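Crov588 (Cafeteriavirus, PDB 6NYR) is of unknown function but folds into a circular leucine-rich-repeat solenoid built from FNIP repeats, with short parallel strands lining its inner rim. Local coordinates at residues A[32-37]-A[53-58]; A[432-437]-A[452-457]. One frame throughout, in Å; residues are numbered along the deposited sequence.

Contact 1: A[32-37]-A[53-58]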
ATOM      1  N   LYS A  32      -2.318  11.921 -27.649  1.00103.75           N
ATOM      2  CA  LYS A  32      -2.934  11.125 -26.593  1.00102.50           C
ATOM      3  C   LYS A  32      -2.511  11.555 -25.190  1.00 96.60           C
ATOM      4  O   LYS A  32      -2.953  10.941 -24.216  1.00 93.91           O
ATOM      5  CB  LYS A  32      -2.647   9.632 -26.789  1.00105.78           C
ATOM      6  CG  LYS A  32      -3.765   8.702 -26.242  1.00107.50           C
ATOM      7  CD  LYS A  32      -5.174   9.134 -26.699  1.00108.66           C
ATOM      8  CE  LYS A  32      -6.081   7.947 -27.026  1.00108.46           C
ATOM      9  NZ  LYS A  32      -7.261   7.838 -26.115  1.00106.40           N
ATOM     10  N   ILE A  33      -1.666  12.579 -25.052  1.00 94.20           N
ATOM     11  CA  ILE A  33      -1.227  13.045 -23.738  1.00 92.49           C
ATOM     12  C   ILE A  33      -1.993  14.314 -23.393  1.00 89.51           C
ATOM     13  O   ILE A  33      -2.063  15.254 -24.198  1.00 90.73           O
ATOM     14  CB  ILE A  33       0.293  13.286 -23.686  1.00 91.52           C
ATOM     15  CG1 ILE A  33       0.716  14.424 -24.617  1.00 91.68           C
ATOM     16  CG2 ILE A  33       1.042  11.996 -24.023  1.00 91.01           C
ATOM     17  CD1 ILE A  33       2.208  14.762 -24.519  1.00 90.85           C
ATOM     18  N   ASP A  34      -2.579  14.332 -22.195  1.00 85.25           N
ATOM     19  CA  ASP A  34      -3.306  15.485 -21.690  1.00 81.38           C
ATOM     20  C   ASP A  34      -2.482  16.356 -20.758  1.00 77.96           C
ATOM     21  O   ASP A  34      -2.718  17.567 -20.681  1.00 75.37           O
ATOM     22  CB  ASP A  34      -4.536  15.027 -20.889  1.00 81.38           C
ATOM     23  CG  ASP A  34      -5.736  14.755 -21.748  1.00 87.39           C
ATOM     24  OD1 ASP A  34      -5.944  15.494 -22.734  1.00 91.37           O
ATOM     25  OD2 ASP A  34      -6.492  13.810 -21.426  1.00 89.34           O
ATOM     26  N   THR A  35      -1.528  15.763 -20.052  1.00 76.81           N
ATOM     27  CA  THR A  35      -0.847  16.434 -18.961  1.00 74.57           C
ATOM     28  C   THR A  35       0.658  16.281 -19.101  1.00 70.57           C
ATOM     29  O   THR A  35       1.157  15.342 -19.727  1.00 69.55           O
ATOM     30  CB  THR A  35      -1.288  15.865 -17.607  1.00 76.63           C
ATOM     31  OG1 THR A  35      -0.471  14.735 -17.283  1.00 80.74           O
ATOM     32  CG2 THR A  35      -2.741  15.410 -17.661  1.00 75.05           C
ATOM     33  N   ILE A  36       1.373  17.225 -18.501  1.00 69.48           N
ATOM     34  CA  ILE A  36       2.815  17.129 -18.318  1.00 68.70           C
ATOM     35  C   ILE A  36       3.080  17.156 -16.820  1.00 68.02           C
ATOM     36  O   ILE A  36       2.532  18.001 -16.103  1.00 67.34           O
ATOM     37  CB  ILE A  36       3.574  18.267 -19.021  1.00 69.08           C
ATOM     38  CG1 ILE A  36       3.438  18.146 -20.536  1.00 69.63           C
ATOM     39  CG2 ILE A  36       5.043  18.243 -18.607  1.00 70.43           C
ATOM     40  CD1 ILE A  36       3.990  19.336 -21.293  1.00 71.37           C
ATOM     41  N   GLU A  37       3.916  16.238 -16.349  1.00 67.77           N
ATOM     42  CA  GLU A  37       4.381  16.232 -14.969  1.00 65.90           C
ATOM     43  C   GLU A  37       5.867  16.561 -14.958  1.00 68.44           C
ATOM     44  O   GLU A  37       6.675  15.816 -15.525  1.00 71.96           O
ATOM     45  CB  GLU A  37       4.127  14.883 -14.298  1.00 64.59           C
ATOM     46  CG  GLU A  37       2.671  14.618 -13.956  1.00 66.80           C
ATOM     47  CD  GLU A  37       2.485  13.325 -13.185  1.00 70.51           C
ATOM     48  OE1 GLU A  37       3.476  12.579 -13.030  1.00 71.24           O
ATOM     49  OE2 GLU A  37       1.353  13.060 -12.727  1.00 70.84           O
ATOM     50  N   ASN A  53      -2.150  20.762 -27.080  1.00 82.58           N
ATOM     51  CA  ASN A  53      -2.836  19.527 -26.722  1.00 82.91           C
ATOM     52  C   ASN A  53      -2.789  19.241 -25.224  1.00 79.19           C
ATOM     53  O   ASN A  53      -3.674  18.547 -24.708  1.00 76.86           O
ATOM     54  CB  ASN A  53      -2.225  18.348 -27.483  1.00 86.20           C
ATOM     55  CG  ASN A  53      -0.738  18.192 -27.221  1.00 90.43           C
ATOM     56  OD1 ASN A  53      -0.043  19.164 -26.916  1.00 98.58           O
ATOM     57  ND2 ASN A  53      -0.242  16.965 -27.339  1.00 86.80           N
ATOM     58  N   ILE A  54      -1.790  19.753 -24.507  1.00 79.49           N
ATOM     59  CA  ILE A  54      -1.654  19.472 -23.079  1.00 79.99           C
ATOM     60  C   ILE A  54      -2.434  20.532 -22.318  1.00 75.80           C
ATOM     61  O   ILE A  54      -2.268  21.735 -22.550  1.00 73.93           O
ATOM     62  CB  ILE A  54      -0.175  19.398 -22.653  1.00 81.67           C
ATOM     63  CG1 ILE A  54       0.510  20.743 -22.432  1.00 81.52           C
ATOM     64  CG2 ILE A  54       0.620  18.549 -23.674  1.00 83.75           C
ATOM     65  CD1 ILE A  54       0.213  21.370 -21.078  1.00 80.56           C
ATOM     66  N   LYS A  55      -3.314  20.075 -21.433  1.00 76.53           N
ATOM     67  CA  LYS A  55      -4.224  20.934 -20.690  1.00 79.09           C
ATOM     68  C   LYS A  55      -3.907  20.999 -19.207  1.00 74.76           C
ATOM     69  O   LYS A  55      -4.521  21.801 -18.494  1.00 74.05           O
ATOM     70  CB  LYS A  55      -5.663  20.436 -20.899  1.00 82.70           C
ATOM     71  CG  LYS A  55      -6.014  20.275 -22.380  1.00 88.03           C
ATOM     72  CD  LYS A  55      -7.510  20.334 -22.648  1.00 93.74           C
ATOM     73  CE  LYS A  55      -8.219  19.138 -22.025  1.00 97.63           C
ATOM     74  NZ  LYS A  55      -7.712  17.845 -22.585  1.00 99.77           N
ATOM     75  N   VAL A  56      -2.958  20.195 -18.734  1.00 72.50           N
ATOM     76  CA  VAL A  56      -2.617  20.096 -17.322  1.00 69.11           C
ATOM     77  C   VAL A  56      -1.101  20.121 -17.205  1.00 69.51           C
ATOM     78  O   VAL A  56      -0.411  19.345 -17.876  1.00 69.67           O
ATOM     79  CB  VAL A  56      -3.186  18.811 -16.690  1.00 68.79           C
ATOM     80  CG1 VAL A  56      -2.808  18.730 -15.218  1.00 68.82           C
ATOM     81  CG2 VAL A  56      -4.697  18.750 -16.876  1.00 68.99           C
ATOM     82  N   ILE A  57      -0.583  21.002 -16.353  1.00 67.19           N
ATOM     83  CA  ILE A  57       0.848  21.086 -16.075  1.00 66.83           C
ATOM     84  C   ILE A  57       1.018  20.952 -14.567  1.00 66.28           C
ATOM     85  O   ILE A  57       0.706  21.883 -13.814  1.00 65.16           O
ATOM     86  CB  ILE A  57       1.469  22.393 -16.594  1.00 67.49           C
ATOM     87  CG1 ILE A  57       1.376  22.443 -18.125  1.00 68.43           C
ATOM     88  CG2 ILE A  57       2.917  22.512 -16.145  1.00 67.12           C
ATOM     89  CD1 ILE A  57       1.910  23.716 -18.747  1.00 67.46           C
ATOM     90  N   LYS A  58       1.514  19.800 -14.130  1.00 66.65           N
ATOM     91  CA  LYS A  58       1.716  19.490 -12.720  1.00 67.69           C
ATOM     92  C   LYS A  58       3.210  19.509 -12.432  1.00 65.70           C
ATOM     93  O   LYS A  58       3.981  18.816 -13.101  1.00 64.80           O
ATOM     94  CB  LYS A  58       1.105  18.125 -12.380  1.00 70.06           C
ATOM     95  CG  LYS A  58       0.975  17.838 -10.892  1.00 75.75           C
ATOM     96  CD  LYS A  58       2.229  17.202 -10.322  1.00 82.27           C
ATOM     97  CE  LYS A  58       2.017  16.759  -8.876  1.00 83.90           C
ATOM     98  NZ  LYS A  58       1.327  15.443  -8.769  1.00 84.76           N
TER
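Two neighbouring parallel strands near the start of the leucine-rich-repeat solenoid, 35-37 and 56-58, meet here in register, Thr35 beside Val56, Ile36 beside Ile57 and Glu37 beside Lys58. Ile36 pairs through both its backbone N and its backbone O: the N gives a bond to Val56 O (2.8 Å), and the O takes one from Lys58 N (2.9 Å) almost along the C=O axis, with an N-H...O angle of 169°. Just before the strands, Asp34 O is gripped twice, by Lys55 N at 2.7 Å and more loosely by Val56 N at 3.3 Å, so that one carbonyl receives two successive N-H groups where the second strand begins.

The acid of Asp34 adds a salt bridge, OD1 to Lys55 NZ at 2.9 Å. Bends at chi3 and chi4 let the long lysine curl back alongside the short aspartate. On the same face as Glu37 and Lys58, the branched side chains of Thr35 and Val56 run side by side, Thr35 CG2 lying 3.6 Å from Val56 CB. Glu37 OE1 is hydrogen-bonded to Thr12 OG1 on strand 10-12, and Glu37 and Lys58 pack through their aliphatic stems.

Ile36 and Ile57 point to the other, buried face, where Ile33 and Ile54 from the preceding loops join them. Ile36 CD1 crosses obliquely onto Ile54 CG1 (3.9 Å), while Ile33 CD1 borders Ile54 CG2; isoleucine's two branches suit this interior. Asn53 ND2 binds Leu28 O of helix 25-28. A largely polar concave face backed by isoleucines toward the core is typical of leucine-rich-repeat solenoids.

Contact 2: A[432-437]-A[452-457]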
ATOM      1  N   LEU A 432      -3.343 -22.547   6.988  1.00 45.13           N
ATOM      2  CA  LEU A 432      -2.733 -22.780   8.289  1.00 48.22           C
ATOM      3  C   LEU A 432      -1.355 -22.139   8.303  1.00 44.76           C
ATOM      4  O   LEU A 432      -0.533 -22.404   7.421  1.00 45.35           O
ATOM      5  CB  LEU A 432      -2.629 -24.275   8.595  1.00 49.99           C
ATOM      6  CG  LEU A 432      -1.945 -24.611   9.921  1.00 49.77           C
ATOM      7  CD1 LEU A 432      -2.605 -23.843  11.062  1.00 51.65           C
ATOM      8  CD2 LEU A 432      -1.974 -26.103  10.189  1.00 49.50           C
ATOM      9  N   SER A 433      -1.103 -21.309   9.308  1.00 44.44           N
ATOM     10  CA  SER A 433       0.126 -20.529   9.387  1.00 44.86           C
ATOM     11  C   SER A 433       0.682 -20.638  10.796  1.00 41.72           C
ATOM     12  O   SER A 433      -0.004 -20.294  11.766  1.00 40.25           O
ATOM     13  CB  SER A 433      -0.136 -19.069   9.012  1.00 48.51           C
ATOM     14  OG  SER A 433       1.070 -18.331   8.951  1.00 53.87           O
ATOM     15  N   PHE A 434       1.916 -21.125  10.906  1.00 41.50           N
ATOM     16  CA  PHE A 434       2.607 -21.235  12.183  1.00 45.04           C
ATOM     17  C   PHE A 434       3.575 -20.072  12.363  1.00 46.80           C
ATOM     18  O   PHE A 434       4.220 -19.634  11.407  1.00 45.92           O
ATOM     19  CB  PHE A 434       3.382 -22.552  12.291  1.00 46.30           C
ATOM     20  CG  PHE A 434       2.511 -23.757  12.465  1.00 47.48           C
ATOM     21  CD1 PHE A 434       1.918 -24.026  13.687  1.00 45.95           C
ATOM     22  CD2 PHE A 434       2.293 -24.630  11.411  1.00 46.90           C
ATOM     23  CE1 PHE A 434       1.119 -25.133  13.852  1.00 49.50           C
ATOM     24  CE2 PHE A 434       1.493 -25.741  11.572  1.00 46.76           C
ATOM     25  CZ  PHE A 434       0.906 -25.993  12.791  1.00 50.84           C
ATOM     26  N   GLY A 435       3.685 -19.595  13.601  1.00 49.15           N
ATOM     27  CA  GLY A 435       4.529 -18.467  13.919  1.00 46.19           C
ATOM     28  C   GLY A 435       5.972 -18.866  14.172  1.00 44.69           C
ATOM     29  O   GLY A 435       6.421 -19.971  13.862  1.00 41.76           O
ATOM     30  N   CYS A 436       6.711 -17.923  14.761  1.00 45.09           N
ATOM     31  CA  CYS A 436       8.154 -18.079  14.925  1.00 44.74           C
ATOM     32  C   CYS A 436       8.504 -19.390  15.619  1.00 45.21           C
ATOM     33  O   CYS A 436       9.288 -20.191  15.095  1.00 44.16           O
ATOM     34  CB  CYS A 436       8.704 -16.884  15.713  1.00 48.25           C
ATOM     35  SG  CYS A 436      10.478 -16.916  16.058  1.00 47.89           S
ATOM     36  N   LYS A 437       7.926 -19.630  16.793  1.00 45.09           N
ATOM     37  CA  LYS A 437       8.453 -20.630  17.706  1.00 46.32           C
ATOM     38  C   LYS A 437       7.937 -22.049  17.488  1.00 46.31           C
ATOM     39  O   LYS A 437       8.479 -22.979  18.097  1.00 46.96           O
ATOM     40  CB  LYS A 437       8.144 -20.236  19.156  1.00 48.94           C
ATOM     41  CG  LYS A 437       8.892 -19.048  19.731  1.00 51.48           C
ATOM     42  CD  LYS A 437      10.362 -19.412  19.886  1.00 55.73           C
ATOM     43  CE  LYS A 437      11.070 -18.463  20.830  1.00 59.93           C
ATOM     44  NZ  LYS A 437      10.717 -18.884  22.239  1.00 61.82           N
ATOM     45  N   THR A 452      -5.005 -26.251   1.830  1.00 48.98           N
ATOM     46  CA  THR A 452      -4.267 -25.915   0.621  1.00 48.99           C
ATOM     47  C   THR A 452      -3.010 -25.095   0.875  1.00 49.37           C
ATOM     48  O   THR A 452      -2.041 -25.235   0.126  1.00 49.97           O
ATOM     49  CB  THR A 452      -5.168 -25.142  -0.355  1.00 53.53           C
ATOM     50  OG1 THR A 452      -5.644 -23.950   0.280  1.00 59.51           O
ATOM     51  CG2 THR A 452      -6.351 -25.999  -0.786  1.00 53.47           C
ATOM     52  N   HIS A 453      -2.992 -24.249   1.902  1.00 47.38           N
ATOM     53  CA  HIS A 453      -1.844 -23.399   2.183  1.00 48.54           C
ATOM     54  C   HIS A 453      -1.278 -23.724   3.556  1.00 42.78           C
ATOM     55  O   HIS A 453      -2.002 -23.691   4.556  1.00 43.39           O
ATOM     56  CB  HIS A 453      -2.211 -21.918   2.129  1.00 52.40           C
ATOM     57  CG  HIS A 453      -2.470 -21.408   0.751  1.00 58.02           C
ATOM     58  ND1 HIS A 453      -1.768 -20.377   0.173  1.00 58.35           N
ATOM     59  CD2 HIS A 453      -3.324 -21.842  -0.191  1.00 59.34           C
ATOM     60  CE1 HIS A 453      -2.237 -20.154  -1.045  1.00 58.28           C
ATOM     61  NE2 HIS A 453      -3.215 -21.006  -1.271  1.00 59.40           N
ATOM     62  N   LEU A 454       0.020 -24.016   3.599  1.00 42.09           N
ATOM     63  CA  LEU A 454       0.720 -24.303   4.845  1.00 41.63           C
ATOM     64  C   LEU A 454       2.047 -23.564   4.840  1.00 42.39           C
ATOM     65  O   LEU A 454       2.818 -23.675   3.883  1.00 42.68           O
ATOM     66  CB  LEU A 454       0.946 -25.807   5.020  1.00 41.10           C
ATOM     67  CG  LEU A 454       1.775 -26.258   6.219  1.00 39.60           C
ATOM     68  CD1 LEU A 454       1.136 -25.852   7.532  1.00 39.94           C
ATOM     69  CD2 LEU A 454       1.981 -27.770   6.165  1.00 40.13           C
ATOM     70  N   SER A 455       2.315 -22.819   5.908  1.00 45.23           N
ATOM     71  CA  SER A 455       3.565 -22.088   6.045  1.00 46.07           C
ATOM     72  C   SER A 455       4.060 -22.221   7.476  1.00 44.47           C
ATOM     73  O   SER A 455       3.268 -22.170   8.422  1.00 43.07           O
ATOM     74  CB  SER A 455       3.398 -20.610   5.680  1.00 46.82           C
ATOM     75  OG  SER A 455       2.747 -19.906   6.718  1.00 51.32           O
ATOM     76  N   PHE A 456       5.373 -22.372   7.624  1.00 43.37           N
ATOM     77  CA  PHE A 456       6.016 -22.519   8.918  1.00 45.48           C
ATOM     78  C   PHE A 456       6.899 -21.314   9.208  1.00 45.22           C
ATOM     79  O   PHE A 456       7.365 -20.620   8.299  1.00 42.75           O
ATOM     80  CB  PHE A 456       6.858 -23.801   8.976  1.00 46.03           C
ATOM     81  CG  PHE A 456       6.049 -25.063   8.951  1.00 46.35           C
ATOM     82  CD1 PHE A 456       5.694 -25.651   7.750  1.00 50.31           C
ATOM     83  CD2 PHE A 456       5.661 -25.675  10.131  1.00 46.76           C
ATOM     84  CE1 PHE A 456       4.950 -26.820   7.729  1.00 51.66           C
ATOM     85  CE2 PHE A 456       4.924 -26.839  10.114  1.00 48.19           C
ATOM     86  CZ  PHE A 456       4.567 -27.411   8.912  1.00 49.56           C
ATOM     87  N   GLY A 457       7.134 -21.079  10.496  1.00 46.22           N
ATOM     88  CA  GLY A 457       7.928 -19.960  10.951  1.00 43.87           C
ATOM     89  C   GLY A 457       9.393 -20.301  11.134  1.00 40.26           C
ATOM     90  O   GLY A 457       9.890 -21.323  10.655  1.00 37.33           O
TER
HETATM   91  O   HOH W   1       4.456 -18.411   8.858  1.00 40.10           O
HETATM   92  O   HOH W   2       7.664 -22.060  13.122  1.00 32.61           O
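Successive turns of the leucine-rich-repeat solenoid, 22 residues apart, stack here through matching positions, Leu432 on Leu454, Ser433 on Ser455 and Phe434 on Phe456. The backbone pairing is parallel. Leu432 N bonds to His453 O at 3.0 Å, Leu432 O receives Ser455 N in a longer bond, and Phe434 N reaches Ser455 O at 3.0 Å in a nearly straight line (176°), carrying the pairing just past the end of the first strand.

Apolar packing occupies the buried face. Both leucines keep CG anti to the backbone N, so they stand alike and side by side, Leu432 CG 4.1 Å from Leu454 CD1. That same CD1 meets the Phe434 ring at its edge, through CE2. The two phenylalanine rings point the same way with planes only 16° apart, but they are slid so far that they barely overlap; they touch where Phe434 CD2 comes within 3.7 Å of Phe456 CE2. Further stacks, of Phe434 with Phe438 and of Phe456 with Phe460, extend the aromatic packing within the core. Flat rings and forked leucines suit a stack in which each turn packs against the like residues of the next.

The polar face carries the serines, small enough for Ser433 OG to lie 3.2 Å from Ser455 OG. It also carries His453, whose ring meets those of His431 and Tyr475 and lies close to a glycerol probably left from the crystallisation liquor. Water mediates where direct pairing ends: one molecule donates to Phe434 O and is also hydrogen-bonded to Ser455 OG. Glycine suits position 457 because a side chain there would point toward the first segment and run into Gly435 O, with which Gly457 CA makes a C-H...O contact of 3.3 Å.

Overall arrangement
Contact 1 comes first along the chain, close to the N-terminus, and contact 2 follows some 400 residues later. They do not touch: their centres are 49 Å apart and their nearest atoms about 35 Å, on opposite sides of the chain's centre. Each joins consecutive members of the same long series of short strands around the inner rim of the ring, 35-37 with 56-58 and 431-433 with 453-455. Starts of paired strands are 21 residues apart in contact 1 and 22 in contact 2. Repeating this parallel step between neighbours, with slight curvature each time, carries the solenoid round into its circular form.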